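Local coordinates for TetR family transcriptional regulator (Mycobacterium smegmatis, PDB 5XS9), which probably binds operator DNA as a homodimer through an N-terminal helix-turn-helix and, as BioQ, regulates transcription of biotin-metabolism genes, at residues D56-T66 against V107-L115; W71-C79 against L178-A186. One frame throughout, in Å; residues are numbered along the deposited sequence.

Contact 1: residues D56-T66 against V107-L115; sequences DHILRTARTDT and VITEIVEQL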
loop_
_atom_site.group_PDB
_atom_site.type_symbol
_atom_site.label_atom_id
_atom_site.label_comp_id
_atom_site.label_asym_id
_atom_site.label_seq_id
_atom_site.Cartn_x
_atom_site.Cartn_y
_atom_site.Cartn_z
ATOM N N ASP A 56 11.743 9.326 -8.476
ATOM C CA ASP A 56 12.421 8.966 -9.753
ATOM C C ASP A 56 13.854 8.625 -9.601
ATOM O O ASP A 56 14.356 7.770 -10.297
ATOM C CB ASP A 56 12.189 10.002 -10.817
ATOM C CG ASP A 56 10.741 10.020 -11.225
ATOM O OD1 ASP A 56 10.039 8.978 -11.078
ATOM O OD2 ASP A 56 10.267 11.028 -11.684
ATOM N N HIS A 57 14.483 9.182 -8.589
ATOM C CA HIS A 57 15.876 8.906 -8.326
ATOM C C HIS A 57 16.021 7.513 -7.739
ATOM O O HIS A 57 16.902 6.754 -8.148
ATOM C CB HIS A 57 16.428 9.968 -7.353
ATOM C CG HIS A 57 17.866 9.779 -7.015
ATOM N ND1 HIS A 57 18.301 9.514 -5.739
ATOM C CD2 HIS A 57 18.972 9.832 -7.782
ATOM C CE1 HIS A 57 19.611 9.374 -5.739
ATOM N NE2 HIS A 57 20.040 9.549 -6.969
ATOM N N ILE A 58 15.186 7.207 -6.743
ATOM C CA ILE A 58 15.037 5.868 -6.115
ATOM C C ILE A 58 14.765 4.785 -7.178
ATOM O O ILE A 58 15.208 3.659 -7.058
ATOM C CB ILE A 58 13.843 5.916 -5.073
ATOM C CG1 ILE A 58 14.291 6.577 -3.786
ATOM C CG2 ILE A 58 13.261 4.585 -4.674
ATOM C CD1 ILE A 58 13.094 6.915 -2.902
ATOM N N LEU A 59 14.000 5.116 -8.180
ATOM C CA LEU A 59 13.554 4.160 -9.186
ATOM C C LEU A 59 14.457 4.139 -10.448
ATOM O O LEU A 59 14.180 3.378 -11.386
ATOM C CB LEU A 59 12.115 4.566 -9.646
ATOM C CG LEU A 59 10.994 4.370 -8.637
ATOM C CD1 LEU A 59 9.692 4.943 -9.149
ATOM C CD2 LEU A 59 10.846 2.911 -8.257
ATOM N N ARG A 60 15.472 5.001 -10.497
ATOM C CA ARG A 60 16.565 4.902 -11.480
ATOM C C ARG A 60 16.992 3.442 -11.770
ATOM O O ARG A 60 16.944 3.023 -12.899
ATOM C CB ARG A 60 17.744 5.701 -10.944
ATOM C CG ARG A 60 19.014 5.770 -11.779
ATOM C CD ARG A 60 19.961 6.803 -11.159
ATOM N NE ARG A 60 19.883 6.810 -9.683
ATOM C CZ ARG A 60 20.634 6.095 -8.834
ATOM N NH1 ARG A 60 21.601 5.275 -9.266
ATOM N NH2 ARG A 60 20.412 6.209 -7.519
ATOM N N THR A 61 17.331 2.651 -10.758
ATOM C CA THR A 61 17.728 1.283 -11.035
ATOM C C THR A 61 16.579 0.337 -11.419
ATOM O O THR A 61 16.862 -0.696 -11.979
ATOM C CB THR A 61 18.479 0.605 -9.875
ATOM O OG1 THR A 61 17.578 0.368 -8.756
ATOM C CG2 THR A 61 19.700 1.417 -9.508
ATOM N N ALA A 62 15.327 0.689 -11.129
ATOM C CA ALA A 62 14.207 -0.194 -11.354
ATOM C C ALA A 62 13.907 -0.507 -12.830
ATOM O O ALA A 62 13.315 -1.506 -13.144
ATOM C CB ALA A 62 12.950 0.369 -10.698
ATOM N N ARG A 63 14.291 0.350 -13.739
ATOM C CA ARG A 63 13.937 0.089 -15.135
ATOM C C ARG A 63 14.929 -0.916 -15.737
ATOM O O ARG A 63 16.105 -0.765 -15.595
ATOM C CB ARG A 63 13.791 1.365 -15.929
ATOM C CG ARG A 63 14.724 2.506 -15.546
ATOM C CD ARG A 63 14.020 3.842 -15.704
ATOM N NE ARG A 63 15.030 4.873 -15.793
ATOM C CZ ARG A 63 14.882 6.064 -16.361
ATOM N NH1 ARG A 63 13.724 6.439 -16.918
ATOM N NH2 ARG A 63 15.926 6.894 -16.366
ATOM N N THR A 64 14.453 -1.973 -16.355
ATOM C CA THR A 64 15.355 -2.899 -17.041
ATOM C C THR A 64 14.729 -3.234 -18.353
ATOM O O THR A 64 13.481 -3.190 -18.477
ATOM C CB THR A 64 15.684 -4.116 -16.152
ATOM O OG1 THR A 64 16.684 -4.927 -16.806
ATOM C CG2 THR A 64 14.390 -4.886 -15.778
ATOM N N ASP A 65 15.567 -3.523 -19.352
ATOM C CA ASP A 65 15.044 -3.877 -20.655
ATOM C C ASP A 65 14.666 -5.368 -20.642
ATOM O O ASP A 65 15.488 -6.246 -20.399
ATOM C CB ASP A 65 16.102 -3.578 -21.728
ATOM C CG ASP A 65 15.606 -3.889 -23.165
ATOM O OD1 ASP A 65 14.382 -4.166 -23.428
ATOM O OD2 ASP A 65 16.479 -3.835 -24.044
ATOM N N THR A 66 13.406 -5.642 -20.838
ATOM C CA THR A 66 12.895 -6.998 -20.753
ATOM C C THR A 66 12.470 -7.508 -22.138
ATOM O O THR A 66 12.029 -8.635 -22.204
ATOM C CB THR A 66 11.675 -7.082 -19.801
ATOM O OG1 THR A 66 10.619 -6.252 -20.306
ATOM C CG2 THR A 66 12.066 -6.700 -18.366
ATOM N N VAL A 107 9.088 7.715 -13.533
ATOM C CA VAL A 107 9.508 6.380 -13.720
ATOM C C VAL A 107 8.380 5.380 -13.468
ATOM O O VAL A 107 8.262 4.390 -14.168
ATOM C CB VAL A 107 10.754 6.068 -12.894
ATOM C CG1 VAL A 107 11.170 4.641 -13.105
ATOM C CG2 VAL A 107 11.923 6.998 -13.326
ATOM N N ILE A 108 7.574 5.591 -12.444
ATOM C CA ILE A 108 6.504 4.613 -12.189
ATOM C C ILE A 108 5.528 4.568 -13.380
ATOM O O ILE A 108 5.071 3.510 -13.770
ATOM C CB ILE A 108 5.790 4.907 -10.824
ATOM C CG1 ILE A 108 4.984 3.683 -10.412
ATOM C CG2 ILE A 108 4.927 6.135 -10.915
ATOM C CD1 ILE A 108 5.891 2.580 -9.908
ATOM N N THR A 109 5.277 5.714 -14.009
ATOM C CA THR A 109 4.406 5.814 -15.191
ATOM C C THR A 109 5.042 4.994 -16.338
ATOM O O THR A 109 4.369 4.201 -17.002
ATOM C CB THR A 109 4.253 7.286 -15.601
ATOM O OG1 THR A 109 3.615 7.971 -14.538
ATOM C CG2 THR A 109 3.392 7.445 -16.876
ATOM N N GLU A 110 6.356 5.122 -16.514
ATOM C CA GLU A 110 7.048 4.288 -17.471
ATOM C C GLU A 110 6.906 2.772 -17.136
ATOM O O GLU A 110 6.790 1.963 -18.031
ATOM C CB GLU A 110 8.547 4.582 -17.562
ATOM C CG GLU A 110 8.876 5.955 -18.100
ATOM C CD GLU A 110 10.373 6.291 -17.975
ATOM O OE1 GLU A 110 11.204 5.388 -17.666
ATOM O OE2 GLU A 110 10.694 7.483 -18.200
ATOM N N ILE A 111 7.002 2.401 -15.870
ATOM C CA ILE A 111 6.917 0.984 -15.530
ATOM C C ILE A 111 5.535 0.421 -15.827
ATOM O O ILE A 111 5.412 -0.682 -16.329
ATOM C CB ILE A 111 7.383 0.737 -14.056
ATOM C CG1 ILE A 111 8.934 0.909 -13.993
ATOM C CG2 ILE A 111 6.973 -0.678 -13.619
ATOM C CD1 ILE A 111 9.404 1.295 -12.602
ATOM N N VAL A 112 4.506 1.193 -15.523
ATOM C CA VAL A 112 3.164 0.818 -15.825
ATOM C C VAL A 112 2.932 0.608 -17.333
ATOM O O VAL A 112 2.377 -0.400 -17.748
ATOM C CB VAL A 112 2.203 1.931 -15.330
ATOM C CG1 VAL A 112 0.822 1.871 -15.977
ATOM C CG2 VAL A 112 2.090 1.881 -13.836
ATOM N N GLU A 113 3.471 1.503 -18.161
ATOM C CA GLU A 113 3.385 1.332 -19.606
ATOM C C GLU A 113 4.141 0.083 -19.998
ATOM O O GLU A 113 3.705 -0.723 -20.837
ATOM C CB GLU A 113 3.913 2.618 -20.326
ATOM C CG GLU A 113 4.301 2.430 -21.788
ATOM C CD GLU A 113 3.145 2.542 -22.809
ATOM O OE1 GLU A 113 3.147 1.744 -23.780
ATOM O OE2 GLU A 113 2.262 3.432 -22.691
ATOM N N GLN A 114 5.304 -0.130 -19.423
ATOM C CA GLN A 114 5.994 -1.340 -19.770
ATOM C C GLN A 114 5.227 -2.618 -19.388
ATOM O O GLN A 114 5.165 -3.554 -20.149
ATOM C CB GLN A 114 7.381 -1.312 -19.133
ATOM C CG GLN A 114 8.294 -2.381 -19.588
ATOM C CD GLN A 114 9.761 -2.069 -19.259
ATOM O OE1 GLN A 114 10.252 -0.963 -19.485
ATOM N NE2 GLN A 114 10.468 -3.064 -18.790
ATOM N N LEU A 115 4.619 -2.645 -18.210
ATOM C CA LEU A 115 3.801 -3.765 -17.828
ATOM C C LEU A 115 2.549 -3.958 -18.744
ATOM O O LEU A 115 2.128 -5.076 -18.972
ATOM C CB LEU A 115 3.329 -3.624 -16.389
ATOM C CG LEU A 115 4.412 -3.759 -15.308
ATOM C CD1 LEU A 115 3.787 -3.289 -14.015
ATOM C CD2 LEU A 115 4.999 -5.158 -15.250
HETATM O O HOH W 1 8.998 -5.509 -18.565
#
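Asp56 lies nearest Val107, Arg63 nearest Ile111 and Thr66 nearest Gln114, so residues 56-66, leaving the end of helix 47-58, run alongside helix 107-115 in the same direction, the CA atoms 5.6 Å apart at Asp56 and Val107 and farther apart beyond. At the close end Asp56 accepts the backbone N-H of Val107 on OD1 (N to OD1 2.9 Å), in a nearly straight bond that arrives from above the carboxylate plane, 55° out of it. Ser105 OG also bonds OD1 and the backbone N of Val106 bonds OD2, so both carboxylate oxygens are engaged at the first turn of helix 106-122. Val107 packs beside this bond: CG1, anti to its backbone N (chi1 180°), lies 3.6 Å from Leu59 CB, while CG2 sits by the Asp56 carboxylate. Leu59 CD1 goes on to Ile108 CB at 4.2 Å, and Ala62 CB meets Ile111 CD1. On the more exposed side the Arg63 chain, bent at chi2 (-145°), crosses Val107 at about a right angle and puts NH1 2.8 Å from Glu110 OE1. This salt bridge is nearly coplanar: OE1 uses its syn lone pair and lies in the guanidinium plane. Farther along, Gln114 extends to give NE2 to Thr64 O at 3.0 Å, head-on to the carbonyl. A water that accepts from the same NE2 also lies close to Thr66 OG1. The contact thus joins the chain leaving helix 47-58 to helix 106-122, probably coupling the DNA-binding and regulatory parts, as in other TetR-family regulators. Leu59 and Ile108 share Val96 of helix 92-101, Leu59 also rests on Leu82 of helix 71-87, and Ile111 packs on Ile137 of helix 129-155.

Contact 2: residues W71-C79 against L178-A186; sequences WREQIHESC and LQLLVDGLA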
loop_
_atom_site.group_PDB
_atom_site.type_symbol
_atom_site.label_atom_id
_atom_site.label_comp_id
_atom_site.label_asym_id
_atom_site.label_seq_id
_atom_site.Cartn_x
_atom_site.Cartn_y
_atom_site.Cartn_z
ATOM N N TRP A 71 6.462 -12.703 -22.112
ATOM C CA TRP A 71 5.713 -11.717 -21.346
ATOM C C TRP A 71 5.659 -12.074 -19.842
ATOM O O TRP A 71 5.787 -11.167 -19.027
ATOM C CB TRP A 71 4.302 -11.448 -21.918
ATOM C CG TRP A 71 3.330 -12.544 -21.848
ATOM C CD1 TRP A 71 3.016 -13.486 -22.840
ATOM C CD2 TRP A 71 2.531 -12.902 -20.699
ATOM N NE1 TRP A 71 2.051 -14.354 -22.352
ATOM C CE2 TRP A 71 1.725 -13.993 -21.063
ATOM C CE3 TRP A 71 2.387 -12.361 -19.429
ATOM C CZ2 TRP A 71 0.797 -14.566 -20.195
ATOM C CZ3 TRP A 71 1.426 -12.972 -18.537
ATOM C CH2 TRP A 71 0.697 -14.050 -18.925
ATOM N N ARG A 72 5.507 -13.331 -19.504
ATOM C CA ARG A 72 5.499 -13.743 -18.094
ATOM C C ARG A 72 6.736 -13.289 -17.334
ATOM O O ARG A 72 6.662 -12.721 -16.221
ATOM C CB ARG A 72 5.298 -15.272 -17.931
ATOM C CG ARG A 72 3.928 -15.761 -18.378
ATOM C CD ARG A 72 3.908 -17.276 -18.379
ATOM N NE ARG A 72 2.591 -17.852 -18.646
ATOM C CZ ARG A 72 2.030 -17.960 -19.862
ATOM N NH1 ARG A 72 2.620 -17.495 -20.958
ATOM N NH2 ARG A 72 0.829 -18.491 -19.979
ATOM N N GLU A 73 7.874 -13.497 -17.977
ATOM C CA GLU A 73 9.155 -13.178 -17.408
ATOM C C GLU A 73 9.379 -11.688 -17.436
ATOM O O GLU A 73 9.983 -11.119 -16.545
ATOM C CB GLU A 73 10.292 -13.956 -18.151
ATOM C CG GLU A 73 10.515 -15.380 -17.648
ATOM C CD GLU A 73 9.355 -16.382 -17.832
ATOM O OE1 GLU A 73 8.857 -16.953 -16.788
ATOM O OE2 GLU A 73 8.940 -16.612 -19.005
ATOM N N GLN A 74 8.843 -10.984 -18.402
ATOM C CA GLN A 74 8.869 -9.552 -18.285
ATOM C C GLN A 74 8.192 -8.983 -17.010
ATOM O O GLN A 74 8.674 -7.980 -16.407
ATOM C CB GLN A 74 8.143 -8.878 -19.466
ATOM C CG GLN A 74 8.806 -9.126 -20.849
ATOM C CD GLN A 74 7.968 -8.628 -22.001
ATOM O OE1 GLN A 74 7.280 -7.619 -21.921
ATOM N NE2 GLN A 74 8.031 -9.369 -23.112
ATOM N N ILE A 75 7.028 -9.538 -16.681
ATOM C CA ILE A 75 6.327 -9.074 -15.489
ATOM C C ILE A 75 7.173 -9.418 -14.267
ATOM O O ILE A 75 7.405 -8.574 -13.409
ATOM C CB ILE A 75 4.974 -9.720 -15.384
ATOM C CG1 ILE A 75 4.073 -9.065 -16.466
ATOM C CG2 ILE A 75 4.425 -9.491 -13.969
ATOM C CD1 ILE A 75 2.854 -9.799 -16.661
ATOM N N HIS A 76 7.643 -10.645 -14.214
ATOM C CA HIS A 76 8.492 -11.035 -13.077
ATOM C C HIS A 76 9.691 -10.100 -12.943
ATOM O O HIS A 76 9.980 -9.610 -11.857
ATOM C CB HIS A 76 8.886 -12.545 -13.119
ATOM C CG HIS A 76 7.756 -13.467 -12.749
ATOM N ND1 HIS A 76 7.337 -13.641 -11.432
ATOM C CD2 HIS A 76 6.990 -14.303 -13.499
ATOM C CE1 HIS A 76 6.334 -14.503 -11.406
ATOM N NE2 HIS A 76 6.102 -14.916 -12.643
ATOM N N GLU A 77 10.383 -9.838 -14.049
ATOM C CA GLU A 77 11.649 -9.105 -14.018
ATOM C C GLU A 77 11.410 -7.690 -13.625
ATOM O O GLU A 77 12.060 -7.141 -12.702
ATOM C CB GLU A 77 12.404 -9.239 -15.390
ATOM C CG GLU A 77 13.836 -8.793 -15.382
ATOM C CD GLU A 77 14.816 -9.796 -14.711
ATOM O OE1 GLU A 77 14.451 -10.936 -14.366
ATOM O OE2 GLU A 77 15.995 -9.430 -14.550
ATOM N N SER A 78 10.380 -7.048 -14.207
ATOM C CA SER A 78 10.046 -5.697 -13.825
ATOM C C SER A 78 9.630 -5.494 -12.381
ATOM O O SER A 78 9.983 -4.502 -11.737
ATOM C CB SER A 78 8.979 -5.078 -14.752
ATOM O OG SER A 78 9.609 -4.882 -16.029
ATOM N N CYS A 79 8.829 -6.404 -11.868
ATOM C CA CYS A 79 8.308 -6.251 -10.520
ATOM C C CYS A 79 9.417 -6.516 -9.500
ATOM O O CYS A 79 9.454 -5.859 -8.504
ATOM C CB CYS A 79 7.173 -7.279 -10.336
ATOM S SG CYS A 79 5.663 -6.663 -11.239
ATOM N N LEU A 178 2.934 -12.576 -7.436
ATOM C CA LEU A 178 3.195 -12.263 -8.815
ATOM C C LEU A 178 2.741 -13.376 -9.765
ATOM O O LEU A 178 2.122 -13.158 -10.811
ATOM C CB LEU A 178 4.685 -12.029 -9.061
ATOM C CG LEU A 178 5.272 -10.665 -8.745
ATOM C CD1 LEU A 178 6.674 -10.566 -9.345
ATOM C CD2 LEU A 178 4.403 -9.566 -9.342
ATOM N N GLN A 179 3.004 -14.587 -9.386
ATOM C CA GLN A 179 2.523 -15.703 -10.160
ATOM C C GLN A 179 1.021 -15.837 -10.271
ATOM O O GLN A 179 0.518 -16.231 -11.320
ATOM C CB GLN A 179 3.153 -17.021 -9.669
ATOM C CG GLN A 179 2.994 -18.199 -10.609
ATOM C CD GLN A 179 3.560 -17.948 -12.034
ATOM O OE1 GLN A 179 4.636 -17.368 -12.220
ATOM N NE2 GLN A 179 2.788 -18.340 -13.042
ATOM N N LEU A 180 0.290 -15.566 -9.217
ATOM C CA LEU A 180 -1.161 -15.505 -9.296
ATOM C C LEU A 180 -1.598 -14.465 -10.282
ATOM O O LEU A 180 -2.516 -14.721 -11.049
ATOM C CB LEU A 180 -1.829 -15.097 -7.978
ATOM C CG LEU A 180 -1.923 -16.110 -6.861
ATOM C CD1 LEU A 180 -2.587 -15.442 -5.669
ATOM C CD2 LEU A 180 -2.737 -17.315 -7.299
ATOM N N LEU A 181 -0.964 -13.283 -10.244
ATOM C CA LEU A 181 -1.316 -12.273 -11.220
ATOM C C LEU A 181 -1.030 -12.684 -12.653
ATOM O O LEU A 181 -1.808 -12.430 -13.532
ATOM C CB LEU A 181 -0.576 -10.972 -10.910
ATOM C CG LEU A 181 -1.108 -10.243 -9.695
ATOM C CD1 LEU A 181 -0.092 -9.185 -9.345
ATOM C CD2 LEU A 181 -2.469 -9.654 -10.046
ATOM N N VAL A 182 0.122 -13.321 -12.877
ATOM C CA VAL A 182 0.494 -13.791 -14.168
ATOM C C VAL A 182 -0.451 -14.837 -14.678
ATOM O O VAL A 182 -0.849 -14.775 -15.816
ATOM C CB VAL A 182 1.993 -14.315 -14.116
ATOM C CG1 VAL A 182 2.355 -15.168 -15.264
ATOM C CG2 VAL A 182 2.921 -13.124 -14.017
ATOM N N ASP A 183 -0.797 -15.786 -13.848
ATOM C CA ASP A 183 -1.791 -16.777 -14.238
ATOM C C ASP A 183 -3.149 -16.161 -14.528
ATOM O O ASP A 183 -3.790 -16.593 -15.482
ATOM C CB ASP A 183 -1.931 -17.865 -13.193
ATOM C CG ASP A 183 -0.719 -18.802 -13.173
ATOM O OD1 ASP A 183 -0.131 -19.012 -14.200
ATOM O OD2 ASP A 183 -0.350 -19.305 -12.135
ATOM N N GLY A 184 -3.545 -15.127 -13.775
ATOM C CA GLY A 184 -4.783 -14.393 -14.075
ATOM C C GLY A 184 -4.753 -13.632 -15.397
ATOM O O GLY A 184 -5.716 -13.638 -16.133
ATOM N N LEU A 185 -3.610 -13.036 -15.727
ATOM C CA LEU A 185 -3.447 -12.408 -17.001
ATOM C C LEU A 185 -3.561 -13.421 -18.116
ATOM O O LEU A 185 -4.221 -13.147 -19.126
ATOM C CB LEU A 185 -2.137 -11.650 -17.091
ATOM C CG LEU A 185 -1.963 -10.401 -16.262
ATOM C CD1 LEU A 185 -0.549 -9.923 -16.108
ATOM C CD2 LEU A 185 -2.830 -9.227 -16.774
ATOM N N ALA A 186 -2.914 -14.576 -17.937
ATOM C CA ALA A 186 -2.891 -15.636 -18.951
ATOM C C ALA A 186 -4.290 -16.140 -19.218
ATOM O O ALA A 186 -4.619 -16.406 -20.349
ATOM C CB ALA A 186 -1.995 -16.790 -18.509
HETATM O O HOH W 2 1.354 -18.775 -16.401
#
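Val182 is the knob of this interface, set among Trp71, Arg72, Ile75 and His76 of the facing helix. A chi1 of 163° swings its CG1 toward Arg72 CG, 3.5 Å away, and CG2 turns to Ile75 CG2 and the His76 ring. Ile75 CD1 and Leu185 CD1 meet tip to tip at a tight 3.4 Å, and Leu178 CD1 crowds Cys79 CB at 3.5 Å. Helices 71-79 and 178-186 run roughly antiparallel, their axes 10.3 Å apart at 148°, within the all-helical regulatory domain of the TetR fold; Leu181 and Leu185 also pack on the second subunit, so helix 170-186 serves the dimer interface as well. Trp71 sends its six-membered ring edge-on to Val182 O, with CH2 3.5 Å away, and Ala186 CB also lies at its edge. Arg72 CG lies over one indole face toward its rim, and Trp71 CZ2 faces the centre of the guanidinium. Outward, His76 NE2 donates to Gln179 OE1 at 2.9 Å, a bent bond (137°) tilted from the carbonyl plane. Gln179 NE2 in turn makes weak bonds to Asp183, and a water accepts from Arg72 NE and donates to Asp183 OD1, bridging the two charged groups.

Contact 1 joins the end of helix 47-58 and the following loop to helix 106-122; contact 2 pairs two helices of the regulatory part. Contact 1 is nearer the centre of the chain yet only partly buried, whereas contact 2, about 18 Å from that centre, is a buried helix pair beside the second subunit. Contact 1 combines apolar pairs around Val107 and Leu59 with a carboxylate at a helix start, a salt bridge and a side-chain amide holding a loop; contact 2 relies mainly on interlocking apolar groups, with its polar bonds along one edge, from His76 outward. Their centres are about 16 Å apart, and they touch where Thr66 and Gln114 pack on Gln74, Glu77 and Ser78 of helix 71-87.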